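Local coordinates for alternansucrase (PDB 6HVG), which belongs to glycoside hydrolase family 70, joining a large calcium-binding domain of the TIM-barrel clan to repeats of the choline-binding and putative cell-wall-binding type, at residues G220-V228 against Y236-P244; G533-T544 against V1169-E1177. One frame throughout, in Å; residues are numbered along the deposited sequence.

Contact 1 of 2, residues G220-V228 against Y236-P244; sequences GNQLKKSYV and YYFDGNGQP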
ATOM      1  N   GLY A 220       9.442 -39.545  -9.184  1.00 74.49           N
ATOM      2  CA  GLY A 220      10.356 -40.651  -9.483  1.00 74.08           C
ATOM      3  C   GLY A 220       9.888 -41.654 -10.525  1.00 70.50           C
ATOM      4  O   GLY A 220      10.405 -42.765 -10.591  1.00 68.00           O
ATOM      5  N   ASN A 221       8.941 -41.242 -11.362  1.00 67.15           N
ATOM      6  CA  ASN A 221       8.418 -42.099 -12.415  1.00 67.18           C
ATOM      7  C   ASN A 221       9.168 -41.884 -13.719  1.00 66.73           C
ATOM      8  O   ASN A 221       9.409 -40.737 -14.113  1.00 62.18           O
ATOM      9  CB  ASN A 221       6.933 -41.815 -12.657  1.00 65.94           C
ATOM     10  CG  ASN A 221       6.121 -41.870 -11.388  1.00 66.99           C
ATOM     11  OD1 ASN A 221       5.906 -42.951 -10.822  1.00 70.21           O
ATOM     12  ND2 ASN A 221       5.672 -40.709 -10.919  1.00 63.88           N
ATOM     13  N   GLN A 222       9.516 -42.979 -14.404  1.00 67.39           N
ATOM     14  CA  GLN A 222      10.083 -42.851 -15.729  1.00 67.70           C
ATOM     15  C   GLN A 222       9.064 -42.135 -16.626  1.00 68.36           C
ATOM     16  O   GLN A 222       7.908 -42.532 -16.707  1.00 68.72           O
ATOM     17  CB  GLN A 222      10.490 -44.205 -16.323  1.00 68.08           C
ATOM     18  CG  GLN A 222      11.320 -44.059 -17.604  1.00 67.02           C
ATOM     19  CD  GLN A 222      11.905 -45.350 -18.120  1.00 67.04           C
ATOM     20  OE1 GLN A 222      11.818 -46.394 -17.478  1.00 66.81           O
ATOM     21  NE2 GLN A 222      12.504 -45.283 -19.306  1.00 67.58           N
ATOM     22  N   LEU A 223       9.505 -41.068 -17.279  1.00 68.77           N
ATOM     23  CA  LEU A 223       8.639 -40.267 -18.112  1.00 68.64           C
ATOM     24  C   LEU A 223       8.560 -40.842 -19.527  1.00 69.73           C
ATOM     25  O   LEU A 223       9.549 -41.315 -20.080  1.00 67.89           O
ATOM     26  CB  LEU A 223       9.127 -38.815 -18.135  1.00 68.69           C
ATOM     27  CG  LEU A 223       8.919 -38.077 -16.804  1.00 69.03           C
ATOM     28  CD1 LEU A 223       9.646 -36.747 -16.756  1.00 66.77           C
ATOM     29  CD2 LEU A 223       7.444 -37.858 -16.519  1.00 69.44           C
ATOM     30  N   LYS A 224       7.354 -40.784 -20.094  1.00 71.23           N
ATOM     31  CA  LYS A 224       7.067 -41.223 -21.457  1.00 70.36           C
ATOM     32  C   LYS A 224       6.406 -40.085 -22.210  1.00 68.98           C
ATOM     33  O   LYS A 224       5.527 -39.417 -21.672  1.00 66.52           O
ATOM     34  CB  LYS A 224       6.118 -42.418 -21.440  1.00 71.77           C
ATOM     35  CG  LYS A 224       6.756 -43.777 -21.691  1.00 72.67           C
ATOM     36  CD  LYS A 224       7.196 -44.448 -20.417  1.00 73.77           C
ATOM     37  CE  LYS A 224       7.599 -45.898 -20.647  1.00 76.28           C
ATOM     38  NZ  LYS A 224       6.462 -46.806 -20.955  1.00 76.79           N
ATOM     39  N   LYS A 225       6.828 -39.868 -23.453  1.00 72.63           N
ATOM     40  CA  LYS A 225       6.251 -38.794 -24.305  1.00 75.87           C
ATOM     41  C   LYS A 225       6.213 -37.436 -23.598  1.00 74.58           C
ATOM     42  O   LYS A 225       5.178 -36.797 -23.505  1.00 78.01           O
ATOM     43  CB  LYS A 225       4.869 -39.197 -24.857  1.00 76.49           C
ATOM     44  CG  LYS A 225       5.002 -39.844 -26.232  1.00 80.33           C
ATOM     45  CD  LYS A 225       3.752 -40.483 -26.802  1.00 82.11           C
ATOM     46  CE  LYS A 225       4.016 -40.900 -28.242  1.00 82.56           C
ATOM     47  NZ  LYS A 225       2.815 -41.496 -28.865  1.00 83.80           N
ATOM     48  N   SER A 226       7.369 -37.011 -23.105  1.00 73.27           N
ATOM     49  CA  SER A 226       7.491 -35.775 -22.366  1.00 67.97           C
ATOM     50  C   SER A 226       8.875 -35.160 -22.532  1.00 66.78           C
ATOM     51  O   SER A 226       9.849 -35.844 -22.756  1.00 67.55           O
ATOM     52  CB  SER A 226       7.230 -36.053 -20.896  1.00 68.60           C
ATOM     53  OG  SER A 226       7.737 -35.016 -20.098  1.00 73.60           O
ATOM     54  N   TYR A 227       8.937 -33.840 -22.434  1.00 68.77           N
ATOM     55  CA  TYR A 227      10.197 -33.106 -22.367  1.00 65.13           C
ATOM     56  C   TYR A 227      10.684 -33.152 -20.929  1.00 65.51           C
ATOM     57  O   TYR A 227       9.879 -33.087 -19.996  1.00 65.62           O
ATOM     58  CB  TYR A 227      10.000 -31.633 -22.749  1.00 60.13           C
ATOM     59  CG  TYR A 227       9.818 -31.362 -24.222  1.00 58.67           C
ATOM     60  CD1 TYR A 227      10.894 -31.449 -25.105  1.00 59.46           C
ATOM     61  CD2 TYR A 227       8.585 -30.968 -24.736  1.00 56.47           C
ATOM     62  CE1 TYR A 227      10.746 -31.182 -26.462  1.00 58.38           C
ATOM     63  CE2 TYR A 227       8.431 -30.685 -26.084  1.00 56.08           C
ATOM     64  CZ  TYR A 227       9.515 -30.802 -26.941  1.00 56.79           C
ATOM     65  OH  TYR A 227       9.380 -30.542 -28.266  1.00 55.64           O
ATOM     66  N   VAL A 228      11.994 -33.266 -20.751  1.00 67.03           N
ATOM     67  CA  VAL A 228      12.616 -33.027 -19.443  1.00 68.67           C
ATOM     68  C   VAL A 228      13.936 -32.282 -19.590  1.00 68.88           C
ATOM     69  O   VAL A 228      14.735 -32.562 -20.497  1.00 67.58           O
ATOM     70  CB  VAL A 228      12.908 -34.319 -18.665  1.00 70.42           C
ATOM     71  CG1 VAL A 228      13.147 -33.995 -17.196  1.00 69.61           C
ATOM     72  CG2 VAL A 228      11.764 -35.300 -18.808  1.00 73.76           C
ATOM     73  N   TYR A 236      15.888 -33.095 -23.183  1.00 68.66           N
ATOM     74  CA  TYR A 236      15.641 -34.329 -23.936  1.00 69.14           C
ATOM     75  C   TYR A 236      14.158 -34.454 -24.227  1.00 67.56           C
ATOM     76  O   TYR A 236      13.353 -33.915 -23.474  1.00 64.51           O
ATOM     77  CB  TYR A 236      16.021 -35.551 -23.121  1.00 70.03           C
ATOM     78  CG  TYR A 236      17.474 -35.669 -22.781  1.00 69.90           C
ATOM     79  CD1 TYR A 236      18.034 -34.915 -21.765  1.00 68.83           C
ATOM     80  CD2 TYR A 236      18.277 -36.572 -23.444  1.00 70.60           C
ATOM     81  CE1 TYR A 236      19.364 -35.041 -21.433  1.00 69.60           C
ATOM     82  CE2 TYR A 236      19.607 -36.695 -23.130  1.00 71.50           C
ATOM     83  CZ  TYR A 236      20.143 -35.937 -22.116  1.00 70.52           C
ATOM     84  OH  TYR A 236      21.467 -36.082 -21.797  1.00 72.61           O
ATOM     85  N   TYR A 237      13.780 -35.203 -25.262  1.00 65.72           N
ATOM     86  CA  TYR A 237      12.390 -35.613 -25.369  1.00 65.00           C
ATOM     87  C   TYR A 237      12.330 -37.107 -25.407  1.00 63.86           C
ATOM     88  O   TYR A 237      12.900 -37.714 -26.311  1.00 64.24           O
ATOM     89  CB  TYR A 237      11.710 -35.047 -26.602  1.00 67.13           C
ATOM     90  CG  TYR A 237      10.228 -35.385 -26.609  1.00 70.08           C
ATOM     91  CD1 TYR A 237       9.328 -34.674 -25.824  1.00 71.75           C
ATOM     92  CD2 TYR A 237       9.738 -36.443 -27.354  1.00 70.21           C
ATOM     93  CE1 TYR A 237       7.975 -34.982 -25.811  1.00 72.80           C
ATOM     94  CE2 TYR A 237       8.394 -36.764 -27.348  1.00 70.46           C
ATOM     95  CZ  TYR A 237       7.518 -36.035 -26.576  1.00 71.62           C
ATOM     96  OH  TYR A 237       6.190 -36.353 -26.566  1.00 70.30           O
ATOM     97  N   PHE A 238      11.632 -37.689 -24.436  1.00 62.69           N
ATOM     98  CA  PHE A 238      11.492 -39.136 -24.354  1.00 64.62           C
ATOM     99  C   PHE A 238      10.172 -39.575 -24.970  1.00 65.47           C
ATOM    100  O   PHE A 238       9.138 -38.977 -24.713  1.00 64.64           O
ATOM    101  CB  PHE A 238      11.597 -39.580 -22.908  1.00 65.40           C
ATOM    102  CG  PHE A 238      12.892 -39.176 -22.266  1.00 66.35           C
ATOM    103  CD1 PHE A 238      12.963 -38.036 -21.467  1.00 64.48           C
ATOM    104  CD2 PHE A 238      14.058 -39.909 -22.498  1.00 65.86           C
ATOM    105  CE1 PHE A 238      14.163 -37.656 -20.885  1.00 63.68           C
ATOM    106  CE2 PHE A 238      15.252 -39.523 -21.929  1.00 65.52           C
ATOM    107  CZ  PHE A 238      15.309 -38.396 -21.116  1.00 63.59           C
ATOM    108  N   ASP A 239      10.226 -40.632 -25.776  1.00 68.32           N
ATOM    109  CA  ASP A 239       9.075 -41.100 -26.564  1.00 69.67           C
ATOM    110  C   ASP A 239       8.168 -42.071 -25.798  1.00 71.36           C
ATOM    111  O   ASP A 239       8.194 -42.104 -24.564  1.00 69.15           O
ATOM    112  CB  ASP A 239       9.571 -41.740 -27.880  1.00 70.89           C
ATOM    113  CG  ASP A 239      10.392 -43.006 -27.662  1.00 71.68           C
ATOM    114  OD1 ASP A 239      11.363 -43.217 -28.419  1.00 72.20           O
ATOM    115  OD2 ASP A 239      10.082 -43.788 -26.747  1.00 72.96           O
ATOM    116  N   GLY A 240       7.359 -42.846 -26.525  1.00 73.45           N
ATOM    117  CA  GLY A 240       6.431 -43.796 -25.875  1.00 76.69           C
ATOM    118  C   GLY A 240       7.087 -44.859 -25.007  1.00 77.08           C
ATOM    119  O   GLY A 240       6.495 -45.312 -24.022  1.00 77.24           O
ATOM    120  N   ASN A 241       8.298 -45.273 -25.386  1.00 77.30           N
ATOM    121  CA  ASN A 241       9.054 -46.285 -24.648  1.00 76.05           C
ATOM    122  C   ASN A 241      10.000 -45.754 -23.562  1.00 75.30           C
ATOM    123  O   ASN A 241      10.602 -46.539 -22.809  1.00 73.16           O
ATOM    124  CB  ASN A 241       9.816 -47.104 -25.653  1.00 77.77           C
ATOM    125  CG  ASN A 241       8.896 -47.786 -26.622  1.00 79.59           C
ATOM    126  OD1 ASN A 241       8.878 -47.484 -27.805  1.00 79.30           O
ATOM    127  ND2 ASN A 241       8.085 -48.690 -26.104  1.00 82.62           N
ATOM    128  N   GLY A 242      10.113 -44.424 -23.472  1.00 74.28           N
ATOM    129  CA  GLY A 242      10.986 -43.772 -22.495  1.00 72.56           C
ATOM    130  C   GLY A 242      12.364 -43.497 -23.066  1.00 71.11           C
ATOM    131  O   GLY A 242      13.221 -42.960 -22.381  1.00 71.80           O
ATOM    132  N   GLN A 243      12.571 -43.849 -24.329  1.00 70.06           N
ATOM    133  CA  GLN A 243      13.846 -43.670 -24.994  1.00 69.12           C
ATOM    134  C   GLN A 243      13.870 -42.308 -25.662  1.00 68.69           C
ATOM    135  O   GLN A 243      12.895 -41.916 -26.289  1.00 68.09           O
ATOM    136  CB  GLN A 243      14.035 -44.781 -26.032  1.00 69.75           C
ATOM    137  CG  GLN A 243      14.143 -46.148 -25.410  1.00 70.68           C
ATOM    138  CD  GLN A 243      14.514 -47.192 -26.421  1.00 73.31           C
ATOM    139  OE1 GLN A 243      14.188 -47.079 -27.596  1.00 72.40           O
ATOM    140  NE2 GLN A 243      15.209 -48.221 -25.974  1.00 79.32           N
ATOM    141  N   PRO A 244      14.981 -41.561 -25.515  1.00 68.66           N
ATOM    142  CA  PRO A 244      14.992 -40.226 -26.098  1.00 66.77           C
ATOM    143  C   PRO A 244      15.006 -40.250 -27.602  1.00 68.74           C
ATOM    144  O   PRO A 244      15.584 -41.156 -28.203  1.00 69.44           O
ATOM    145  CB  PRO A 244      16.308 -39.638 -25.611  1.00 66.09           C
ATOM    146  CG  PRO A 244      17.177 -40.817 -25.401  1.00 67.22           C
ATOM    147  CD  PRO A 244      16.265 -41.882 -24.864  1.00 68.83           C
TER
HETATM  148  O   HOH W   1      12.352 -42.000 -19.689  1.00 60.95           O
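Different first torsions bring Y227 and Y237 together: CG of Y237 stands anti to its backbone N (chi1 -174°), laying the ring across the neighbouring strand, whereas CG of Y227 lies beside its backbone N, anti to its carbonyl carbon. CD1 of Y237 sits over the centre of the Y227 ring, 3.6 Å above its plane. With the planes at 64°, this is a T-shaped stack in which Y237 gives the edge and Y227 the face. The Y237 hydroxyl lies beside K225, OH to CB 3.6 Å. The stack spans a non-hydrogen-bonded antiparallel pair; the S226–F238 and V228–Y236 pairs flanking it are hydrogen-bonded, the straightest bond running from Y236 N to V228 O (3.0 Å, N-H...O 172°). V228 and F238 share the other side of the hairpin, where CG2 of the valine meets the phenylalanine ring at its edge, 4.0 Å from CE1.

K225 and S226 both face F238, a G1 beta bulge, and from within it K225 N donates to D239 O (2.8 Å) from above the carbonyl plane. G242 N reaches the same oxygen from the opposite face, closing a type I turn. D239 OD2 accepts from the backbone N of N241 at 2.7 Å, an Asx turn. A water lies 2.9 Å from L223 O and 3.0 Å from G242 O.

The short hairpin 226-229/235-238 is consistent with a choline-binding-type repeat. Y236 and F238 touch V206 of strand 205-209, while Y227 and Y237 lie on I251 of strand 249-251, and the Y227 hydroxyl is hydrogen-bonded to Q256.

Contact 2 of 2, residues G533-T544 against V1169-E1177; sequences GFLAYQDDSHRT and VVTATRVDE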
ATOM      1  N   GLY A 533      -4.799   4.438  -5.939  1.00 47.61           N
ATOM      2  CA  GLY A 533      -4.396   5.736  -6.506  1.00 44.55           C
ATOM      3  C   GLY A 533      -5.271   6.897  -6.070  1.00 44.71           C
ATOM      4  O   GLY A 533      -6.384   6.698  -5.619  1.00 47.91           O
ATOM      5  N   PHE A 534      -4.769   8.113  -6.224  1.00 44.23           N
ATOM      6  CA  PHE A 534      -5.467   9.294  -5.737  1.00 44.36           C
ATOM      7  C   PHE A 534      -5.739  10.337  -6.802  1.00 44.85           C
ATOM      8  O   PHE A 534      -4.965  10.476  -7.762  1.00 43.68           O
ATOM      9  CB  PHE A 534      -4.638   9.988  -4.668  1.00 45.72           C
ATOM     10  CG  PHE A 534      -4.224   9.103  -3.550  1.00 46.27           C
ATOM     11  CD1 PHE A 534      -5.142   8.667  -2.611  1.00 48.95           C
ATOM     12  CD2 PHE A 534      -2.919   8.721  -3.425  1.00 48.64           C
ATOM     13  CE1 PHE A 534      -4.763   7.842  -1.580  1.00 48.36           C
ATOM     14  CE2 PHE A 534      -2.529   7.913  -2.382  1.00 50.46           C
ATOM     15  CZ  PHE A 534      -3.452   7.481  -1.456  1.00 50.59           C
ATOM     16  N   LEU A 535      -6.798  11.112  -6.554  1.00 43.79           N
ATOM     17  CA  LEU A 535      -7.168  12.274  -7.334  1.00 41.78           C
ATOM     18  C   LEU A 535      -7.126  13.510  -6.449  1.00 40.84           C
ATOM     19  O   LEU A 535      -7.705  13.512  -5.380  1.00 41.75           O
ATOM     20  CB  LEU A 535      -8.586  12.130  -7.844  1.00 42.21           C
ATOM     21  CG  LEU A 535      -8.847  10.980  -8.810  1.00 44.30           C
ATOM     22  CD1 LEU A 535     -10.330  10.923  -9.164  1.00 44.96           C
ATOM     23  CD2 LEU A 535      -8.002  11.153 -10.046  1.00 45.45           C
ATOM     24  N   ALA A 536      -6.423  14.556  -6.884  1.00 38.61           N
ATOM     25  CA  ALA A 536      -6.421  15.811  -6.151  1.00 39.36           C
ATOM     26  C   ALA A 536      -7.456  16.749  -6.773  1.00 42.25           C
ATOM     27  O   ALA A 536      -7.441  16.973  -7.975  1.00 42.02           O
ATOM     28  CB  ALA A 536      -5.053  16.445  -6.183  1.00 39.32           C
ATOM     29  N   TYR A 537      -8.343  17.301  -5.954  1.00 41.97           N
ATOM     30  CA  TYR A 537      -9.331  18.238  -6.431  1.00 41.66           C
ATOM     31  C   TYR A 537      -8.697  19.601  -6.682  1.00 45.04           C
ATOM     32  O   TYR A 537      -7.769  20.008  -5.979  1.00 41.19           O
ATOM     33  CB  TYR A 537     -10.482  18.402  -5.438  1.00 41.79           C
ATOM     34  CG  TYR A 537     -11.250  17.142  -5.098  1.00 40.34           C
ATOM     35  CD1 TYR A 537     -11.275  16.056  -5.933  1.00 39.66           C
ATOM     36  CD2 TYR A 537     -11.975  17.056  -3.913  1.00 41.97           C
ATOM     37  CE1 TYR A 537     -11.962  14.891  -5.584  1.00 38.51           C
ATOM     38  CE2 TYR A 537     -12.686  15.913  -3.583  1.00 38.88           C
ATOM     39  CZ  TYR A 537     -12.668  14.836  -4.427  1.00 37.10           C
ATOM     40  OH  TYR A 537     -13.342  13.709  -4.097  1.00 39.64           O
ATOM     41  N   GLN A 538      -9.234  20.321  -7.676  1.00 49.37           N
ATOM     42  CA  GLN A 538      -8.685  21.622  -8.077  1.00 48.16           C
ATOM     43  C   GLN A 538      -9.662  22.768  -7.870  1.00 46.61           C
ATOM     44  O   GLN A 538     -10.871  22.567  -7.840  1.00 46.19           O
ATOM     45  CB  GLN A 538      -8.246  21.567  -9.530  1.00 48.67           C
ATOM     46  CG  GLN A 538      -7.374  20.371  -9.875  1.00 50.73           C
ATOM     47  CD  GLN A 538      -6.039  20.367  -9.159  1.00 53.62           C
ATOM     48  OE1 GLN A 538      -5.356  21.377  -9.075  1.00 59.57           O
ATOM     49  NE2 GLN A 538      -5.671  19.217  -8.621  1.00 57.38           N
ATOM     50  N   ASP A 539      -9.113  23.966  -7.695  1.00 51.08           N
ATOM     51  CA  ASP A 539      -9.902  25.209  -7.622  1.00 52.68           C
ATOM     52  C   ASP A 539     -10.192  25.688  -9.020  1.00 53.23           C
ATOM     53  O   ASP A 539      -9.300  26.210  -9.681  1.00 54.91           O
ATOM     54  CB  ASP A 539      -9.146  26.305  -6.866  1.00 51.96           C
ATOM     55  CG  ASP A 539      -9.023  26.022  -5.384  1.00 54.20           C
ATOM     56  OD1 ASP A 539      -9.723  25.131  -4.858  1.00 54.32           O
ATOM     57  OD2 ASP A 539      -8.234  26.723  -4.732  1.00 57.01           O
ATOM     58  N   ASP A 540     -11.447  25.533  -9.447  1.00 53.81           N
ATOM     59  CA  ASP A 540     -11.850  25.802 -10.815  1.00 55.04           C
ATOM     60  C   ASP A 540     -13.230  26.475 -10.800  1.00 56.38           C
ATOM     61  O   ASP A 540     -14.266  25.832 -11.011  1.00 54.95           O
ATOM     62  CB  ASP A 540     -11.838  24.482 -11.593  1.00 56.58           C
ATOM     63  CG  ASP A 540     -12.333  24.610 -13.034  1.00 61.21           C
ATOM     64  OD1 ASP A 540     -12.511  25.749 -13.555  1.00 65.86           O
ATOM     65  OD2 ASP A 540     -12.520  23.530 -13.647  1.00 58.98           O
ATOM     66  N   SER A 541     -13.214  27.784 -10.541  1.00 54.94           N
ATOM     67  CA  SER A 541     -14.424  28.598 -10.439  1.00 54.49           C
ATOM     68  C   SER A 541     -15.285  28.674 -11.727  1.00 60.67           C
ATOM     69  O   SER A 541     -16.494  28.877 -11.640  1.00 60.58           O
ATOM     70  CB  SER A 541     -14.041  30.004 -10.008  1.00 53.20           C
ATOM     71  OG  SER A 541     -13.127  30.569 -10.929  1.00 51.60           O
ATOM     72  N   HIS A 542     -14.687  28.492 -12.909  1.00 63.30           N
ATOM     73  CA  HIS A 542     -15.458  28.511 -14.154  1.00 62.12           C
ATOM     74  C   HIS A 542     -16.401  27.295 -14.304  1.00 61.61           C
ATOM     75  O   HIS A 542     -17.586  27.455 -14.598  1.00 63.95           O
ATOM     76  CB  HIS A 542     -14.535  28.620 -15.370  1.00 65.56           C
ATOM     77  CG  HIS A 542     -15.262  28.930 -16.646  1.00 80.27           C
ATOM     78  ND1 HIS A 542     -15.451  27.996 -17.650  1.00 79.97           N
ATOM     79  CD2 HIS A 542     -15.887  30.062 -17.065  1.00 86.81           C
ATOM     80  CE1 HIS A 542     -16.152  28.537 -18.630  1.00 84.76           C
ATOM     81  NE2 HIS A 542     -16.432  29.788 -18.300  1.00 91.19           N
ATOM     82  N   ARG A 543     -15.880  26.089 -14.085  1.00 60.55           N
ATOM     83  CA  ARG A 543     -16.629  24.860 -14.346  1.00 55.64           C
ATOM     84  C   ARG A 543     -17.241  24.201 -13.119  1.00 60.59           C
ATOM     85  O   ARG A 543     -18.252  23.499 -13.231  1.00 66.07           O
ATOM     86  CB  ARG A 543     -15.726  23.837 -15.014  1.00 53.60           C
ATOM     87  CG  ARG A 543     -15.247  24.256 -16.398  1.00 52.71           C
ATOM     88  CD  ARG A 543     -14.449  23.161 -17.075  1.00 49.46           C
ATOM     89  NE  ARG A 543     -13.246  22.879 -16.314  1.00 48.92           N
ATOM     90  CZ  ARG A 543     -12.337  21.973 -16.642  1.00 48.94           C
ATOM     91  NH1 ARG A 543     -12.457  21.244 -17.735  1.00 47.33           N
ATOM     92  NH2 ARG A 543     -11.292  21.794 -15.850  1.00 53.98           N
ATOM     93  N   THR A 544     -16.650  24.410 -11.949  1.00 61.54           N
ATOM     94  CA  THR A 544     -17.028  23.626 -10.776  1.00 61.19           C
ATOM     95  C   THR A 544     -16.908  24.480  -9.505  1.00 58.86           C
ATOM     96  O   THR A 544     -16.214  24.134  -8.559  1.00 55.85           O
ATOM     97  CB  THR A 544     -16.203  22.315 -10.742  1.00 60.27           C
ATOM     98  OG1 THR A 544     -16.608  21.524  -9.639  1.00 77.75           O
ATOM     99  CG2 THR A 544     -14.746  22.578 -10.620  1.00 58.04           C
ATOM    100  N   VAL A1169     -19.665  17.215  -8.628  1.00 46.84           N
ATOM    101  CA  VAL A1169     -18.739  17.175  -9.740  1.00 46.62           C
ATOM    102  C   VAL A1169     -17.548  18.027  -9.361  1.00 46.80           C
ATOM    103  O   VAL A1169     -17.686  19.220  -9.141  1.00 48.20           O
ATOM    104  CB  VAL A1169     -19.368  17.663 -11.065  1.00 47.12           C
ATOM    105  CG1 VAL A1169     -18.330  17.708 -12.173  1.00 47.39           C
ATOM    106  CG2 VAL A1169     -20.505  16.747 -11.474  1.00 46.36           C
ATOM    107  N   VAL A1170     -16.383  17.392  -9.285  1.00 48.32           N
ATOM    108  CA  VAL A1170     -15.124  18.064  -8.951  1.00 48.53           C
ATOM    109  C   VAL A1170     -14.249  18.141 -10.201  1.00 48.51           C
ATOM    110  O   VAL A1170     -14.496  17.425 -11.175  1.00 49.84           O
ATOM    111  CB  VAL A1170     -14.324  17.293  -7.847  1.00 49.14           C
ATOM    112  CG1 VAL A1170     -15.172  17.070  -6.607  1.00 48.24           C
ATOM    113  CG2 VAL A1170     -13.779  15.958  -8.377  1.00 47.91           C
ATOM    114  N   THR A1171     -13.239  19.011 -10.157  1.00 46.89           N
ATOM    115  CA  THR A1171     -12.172  19.037 -11.154  1.00 47.36           C
ATOM    116  C   THR A1171     -10.955  18.326 -10.554  1.00 47.65           C
ATOM    117  O   THR A1171     -10.413  18.769  -9.541  1.00 47.85           O
ATOM    118  CB  THR A1171     -11.792  20.476 -11.543  1.00 45.97           C
ATOM    119  OG1 THR A1171     -12.865  21.074 -12.256  1.00 48.44           O
ATOM    120  CG2 THR A1171     -10.587  20.484 -12.452  1.00 48.78           C
ATOM    121  N   ALA A1172     -10.512  17.250 -11.192  1.00 45.87           N
ATOM    122  CA  ALA A1172      -9.574  16.339 -10.571  1.00 48.95           C
ATOM    123  C   ALA A1172      -8.364  16.042 -11.422  1.00 51.56           C
ATOM    124  O   ALA A1172      -8.464  15.911 -12.638  1.00 59.46           O
ATOM    125  CB  ALA A1172     -10.277  15.037 -10.208  1.00 50.24           C
ATOM    126  N   THR A1173      -7.226  15.896 -10.760  1.00 49.31           N
ATOM    127  CA  THR A1173      -5.982  15.478 -11.384  1.00 49.77           C
ATOM    128  C   THR A1173      -5.473  14.225 -10.690  1.00 51.27           C
ATOM    129  O   THR A1173      -5.551  14.120  -9.471  1.00 57.91           O
ATOM    130  CB  THR A1173      -4.923  16.580 -11.242  1.00 49.73           C
ATOM    131  OG1 THR A1173      -5.400  17.787 -11.838  1.00 47.90           O
ATOM    132  CG2 THR A1173      -3.609  16.185 -11.894  1.00 51.23           C
ATOM    133  N   ARG A1174      -4.958  13.267 -11.463  1.00 49.63           N
ATOM    134  CA  ARG A1174      -4.403  12.018 -10.919  1.00 45.32           C
ATOM    135  C   ARG A1174      -3.049  12.264 -10.303  1.00 43.95           C
ATOM    136  O   ARG A1174      -2.156  12.784 -10.951  1.00 41.83           O
ATOM    137  CB  ARG A1174      -4.292  10.972 -12.004  1.00 44.61           C
ATOM    138  CG  ARG A1174      -3.729   9.635 -11.575  1.00 43.62           C
ATOM    139  CD  ARG A1174      -4.772   8.801 -10.843  1.00 46.52           C
ATOM    140  NE  ARG A1174      -4.274   7.463 -10.605  1.00 46.87           N
ATOM    141  CZ  ARG A1174      -3.337   7.173  -9.706  1.00 50.49           C
ATOM    142  NH1 ARG A1174      -2.806   8.120  -8.919  1.00 47.58           N
ATOM    143  NH2 ARG A1174      -2.931   5.918  -9.580  1.00 52.20           N
ATOM    144  N   VAL A1175      -2.921  11.911  -9.022  1.00 46.81           N
ATOM    145  CA  VAL A1175      -1.742  12.265  -8.227  1.00 45.61           C
ATOM    146  C   VAL A1175      -1.269  11.099  -7.407  1.00 43.86           C
ATOM    147  O   VAL A1175      -2.026  10.150  -7.159  1.00 40.83           O
ATOM    148  CB  VAL A1175      -2.034  13.389  -7.230  1.00 47.08           C
ATOM    149  CG1 VAL A1175      -2.243  14.703  -7.942  1.00 48.71           C
ATOM    150  CG2 VAL A1175      -3.251  13.052  -6.384  1.00 49.09           C
ATOM    151  N   ASP A1176      -0.009  11.198  -6.980  1.00 45.50           N
ATOM    152  CA  ASP A1176       0.589  10.242  -6.046  1.00 46.63           C
ATOM    153  C   ASP A1176       0.350  10.707  -4.616  1.00 47.30           C
ATOM    154  O   ASP A1176      -0.314  11.725  -4.394  1.00 50.05           O
ATOM    155  CB  ASP A1176       2.080  10.027  -6.346  1.00 47.45           C
ATOM    156  CG  ASP A1176       2.936  11.275  -6.153  1.00 49.59           C
ATOM    157  OD1 ASP A1176       2.526  12.230  -5.469  1.00 52.85           O
ATOM    158  OD2 ASP A1176       4.072  11.297  -6.662  1.00 52.88           O
ATOM    159  N   GLU A1177       0.844   9.956  -3.642  1.00 46.19           N
ATOM    160  CA  GLU A1177       0.543  10.265  -2.239  1.00 46.17           C
ATOM    161  C   GLU A1177       0.885  11.686  -1.817  1.00 46.48           C
ATOM    162  O   GLU A1177       0.211  12.241  -0.950  1.00 48.30           O
ATOM    163  CB  GLU A1177       1.252   9.283  -1.327  1.00 47.68           C
ATOM    164  CG  GLU A1177       2.766   9.437  -1.313  1.00 49.23           C
ATOM    165  CD  GLU A1177       3.434   8.244  -0.686  1.00 45.28           C
ATOM    166  OE1 GLU A1177       3.314   7.137  -1.243  1.00 44.74           O
ATOM    167  OE2 GLU A1177       4.039   8.421   0.368  1.00 45.64           O
TER
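V1170 sits over the Y537 ring in a CH-pi contact, its CG1 3.9 Å from the ring centroid and only 5° off the normal, while CG2 reaches CE1 at the same ring. On the other side of the sheet the V1175 methyls divide between A536 and F534: CG1 is 3.7 Å from A536 CB and CG2 3.8 Å from F534 CB. The backbones join these patches as antiparallel neighbours, with A536 and T1173 bonded in both directions and V1175 N pointing straight at F534 O (2.8 Å, 178°).

A536 O carries a second donor, Q538 NE2, which comes from the carbonyl face opposite to T1173 N; the bend of the glutamine at chi2 (-64°) folds its amide back over its own strand. Toward the far end, D540 OD2 collects three donors. R543 meets it side-on through NE and NH2, and T1171 OG1 approaches on the anti side at 2.8 Å, so this oxygen ties the turn to the long strand. T544 OG1 bonds V1169 O at 2.6 Å. At the other end R1174 lays a guanidinium face against G533 and F534 N, its NE held by E520 O.

Strands 534-537 and 1166-1175 are adjacent members of a six-stranded antiparallel sheet. Pairing segments more than 600 residues apart is consistent with the circularly permuted organisation of family 70 enzymes, in which distant pieces of chain complete one domain.

In the fold
Contacts 1 and 2 lie on opposite sides of the chain's centre, their own centres 62 Å apart and their nearest atoms about 42 Å apart, so neither touches the other. Contact 1 is a local hairpin, closed over seven intervening residues and about 46 Å from the centre of the chain. Contact 2 is long-range and buried, about 22 Å from that centre. It is also the one near the metal: the F534 side chain is about 9 Å from the calcium ion bound by E575, D581, N625 and D1159. D581 lies in strand 580-582 and D1159 directly precedes strand 1160-1161, so two of the four ligands belong to or adjoin the sheet of contact 2.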